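Local coordinates for protein IG hypothetical 16092 (Bacillus cereus ATCC 14579, PDB 1YQH) that is of unknown function but belongs to the UPF0045 family, whose thiamine-binding-protein domain suggests that it may bind thiamine, at residues K21-Y24 with S25-K29. Numbering follows the deposited sequence.
Sequences KDVY and SVVDK
The first turn of helix 23-36 closes as V27 N donates to V23 O over 2.9 Å in a nearly straight bond (173°), and D28 N reaches Y24 O at 3.0 Å with a more bent N-H...O angle (145°), its donor tilted out of the carbonyl plane. At the very start the bonds are weak: S25 N and V26 N to D22 O, and V26 N also to V23 O. D22 holds the N-cap position, but its carboxylate makes no capping bond; D22 CB lies 3.8 Å from S25 OG, a van der Waals contact. V23 and V27 stand side by side, V23 CG1 meeting V27 CG2 at 3.9 Å. Both valines, with V26, pack on P16 near the end of strand 8-17, placing the start of the first helix of a ferredoxin-like βαββαβ fold beside its sheet. Buried V26 also meets A18 and A73, and V23 packs on Q17 of the third subunit; short β-branched groups bring no polar end to satisfy there. V26 CG2 touches K21 CB at 3.7 Å, while the lysine's bent chain leads its amine away. Y24 and D28 point their polar ends to the second subunit: the tyrosine hydroxyl, able to give and take bonds, pairs with its E94 and R85, and D28 OD1 with its Y99.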
ATOM      1  N   LYS A  21     -13.497  -5.066 -21.014  1.00 17.10           N
ATOM      2  CA  LYS A  21     -13.417  -3.613 -20.870  1.00 17.08           C
ATOM      3  C   LYS A  21     -11.969  -3.170 -20.720  1.00 16.95           C
ATOM      4  O   LYS A  21     -11.141  -3.903 -20.168  1.00 16.39           O
ATOM      5  CB  LYS A  21     -14.204  -3.132 -19.633  1.00 17.93           C
ATOM      6  CG  LYS A  21     -15.648  -3.641 -19.517  1.00 18.49           C
ATOM      7  CD  LYS A  21     -16.567  -3.034 -20.582  1.00 22.73           C
ATOM      8  CE  LYS A  21     -17.996  -3.577 -20.469  1.00 23.45           C
ATOM      9  NZ  LYS A  21     -18.056  -5.068 -20.264  1.00 26.87           N
ATOM     10  N   ASP A  22     -11.673  -1.963 -21.201  1.00 15.92           N
ATOM     11  CA  ASP A  22     -10.390  -1.325 -20.959  1.00 16.22           C
ATOM     12  C   ASP A  22     -10.322  -0.897 -19.494  1.00 15.82           C
ATOM     13  O   ASP A  22     -11.337  -0.468 -18.932  1.00 15.56           O
ATOM     14  CB  ASP A  22     -10.251  -0.097 -21.862  1.00 16.65           C
ATOM     15  CG  ASP A  22     -10.121  -0.460 -23.336  1.00 19.00           C
ATOM     16  OD1 ASP A  22     -11.074  -0.217 -24.097  1.00 22.36           O
ATOM     17  OD2 ASP A  22      -9.071  -0.983 -23.741  1.00 21.82           O
ATOM     18  N   VAL A  23      -9.139  -1.018 -18.880  1.00 15.70           N
ATOM     19  CA  VAL A  23      -8.945  -0.658 -17.469  1.00 15.90           C
ATOM     20  C   VAL A  23      -9.449   0.757 -17.184  1.00 15.87           C
ATOM     21  O   VAL A  23     -10.166   0.969 -16.204  1.00 15.51           O
ATOM     22  CB  VAL A  23      -7.447  -0.772 -17.023  1.00 16.17           C
ATOM     23  CG1 VAL A  23      -7.251  -0.257 -15.591  1.00 16.70           C
ATOM     24  CG2 VAL A  23      -6.983  -2.192 -17.105  1.00 16.74           C
ATOM     25  N   TYR A  24      -9.087   1.715 -18.038  1.00 16.28           N
ATOM     26  CA  TYR A  24      -9.476   3.116 -17.810  1.00 16.77           C
ATOM     27  C   TYR A  24     -10.993   3.310 -17.791  1.00 15.90           C
ATOM     28  O   TYR A  24     -11.493   4.172 -17.066  1.00 15.61           O
ATOM     29  CB  TYR A  24      -8.854   4.076 -18.836  1.00 18.31           C
ATOM     30  CG  TYR A  24      -7.349   4.302 -18.725  1.00 20.61           C
ATOM     31  CD1 TYR A  24      -6.619   4.728 -19.836  1.00 22.67           C
ATOM     32  CD2 TYR A  24      -6.658   4.089 -17.527  1.00 22.87           C
ATOM     33  CE1 TYR A  24      -5.234   4.943 -19.766  1.00 24.06           C
ATOM     34  CE2 TYR A  24      -5.259   4.298 -17.449  1.00 24.74           C
ATOM     35  CZ  TYR A  24      -4.566   4.728 -18.573  1.00 23.25           C
ATOM     36  OH  TYR A  24      -3.203   4.938 -18.510  1.00 24.19           O
ATOM     37  N   SER A  25     -11.720   2.524 -18.591  1.00 14.96           N
ATOM     38  CA  SER A  25     -13.184   2.608 -18.629  1.00 13.95           C
ATOM     39  C   SER A  25     -13.804   2.203 -17.288  1.00 13.76           C
ATOM     40  O   SER A  25     -14.778   2.802 -16.828  1.00 13.50           O
ATOM     41  CB  SER A  25     -13.749   1.753 -19.770  1.00 14.45           C
ATOM     42  OG  SER A  25     -13.180   2.148 -21.012  1.00 15.79           O
ATOM     43  N   VAL A  26     -13.221   1.178 -16.680  1.00 12.24           N
ATOM     44  CA  VAL A  26     -13.691   0.629 -15.417  1.00 12.53           C
ATOM     45  C   VAL A  26     -13.308   1.591 -14.293  1.00 12.14           C
ATOM     46  O   VAL A  26     -14.142   1.941 -13.455  1.00 12.28           O
ATOM     47  CB  VAL A  26     -13.070  -0.760 -15.189  1.00 11.78           C
ATOM     48  CG1 VAL A  26     -13.448  -1.300 -13.818  1.00 12.97           C
ATOM     49  CG2 VAL A  26     -13.521  -1.713 -16.303  1.00 13.04           C
ATOM     50  N   VAL A  27     -12.058   2.046 -14.303  1.00 12.03           N
ATOM     51  CA  VAL A  27     -11.593   2.996 -13.290  1.00 12.57           C
ATOM     52  C   VAL A  27     -12.420   4.305 -13.302  1.00 12.05           C
ATOM     53  O   VAL A  27     -12.672   4.890 -12.245  1.00 11.92           O
ATOM     54  CB  VAL A  27     -10.055   3.258 -13.373  1.00 12.15           C
ATOM     55  CG1 VAL A  27      -9.630   4.340 -12.366  1.00 13.57           C
ATOM     56  CG2 VAL A  27      -9.274   1.956 -13.113  1.00 14.22           C
ATOM     57  N   ASP A  28     -12.853   4.740 -14.480  0.50 12.11           N
ATOM     58  CA  ASP A  28     -13.639   5.961 -14.582  0.50 12.23           C
ATOM     59  C   ASP A  28     -14.959   5.897 -13.792  0.50 12.26           C
ATOM     60  O   ASP A  28     -15.463   6.922 -13.330  0.50 11.98           O
ATOM     61  CB  ASP A  28     -13.908   6.277 -16.048  0.50 12.55           C
ATOM     62  CG  ASP A  28     -14.497   7.641 -16.242  0.50 13.45           C
ATOM     63  OD1 ASP A  28     -13.814   8.642 -15.937  0.50 14.90           O
ATOM     64  OD2 ASP A  28     -15.642   7.708 -16.710  0.50 15.61           O
ATOM     65  N   LYS A  29     -15.507   4.694 -13.630  1.00 12.16           N
ATOM     66  CA  LYS A  29     -16.726   4.511 -12.851  1.00 11.99           C
ATOM     67  C   LYS A  29     -16.431   4.563 -11.351  1.00 11.62           C
ATOM     68  O   LYS A  29     -17.261   5.031 -10.560  1.00 11.90           O
ATOM     69  CB  LYS A  29     -17.423   3.203 -13.236  1.00 12.55           C
ATOM     70  CG  LYS A  29     -17.880   3.143 -14.709  1.00 14.60           C
ATOM     71  CD  LYS A  29     -18.772   4.316 -15.120  1.00 20.38           C
ATOM     72  CE  LYS A  29     -20.168   4.220 -14.551  1.00 22.71           C
ATOM     73  NZ  LYS A  29     -21.063   5.313 -15.079  1.00 26.33           N
TER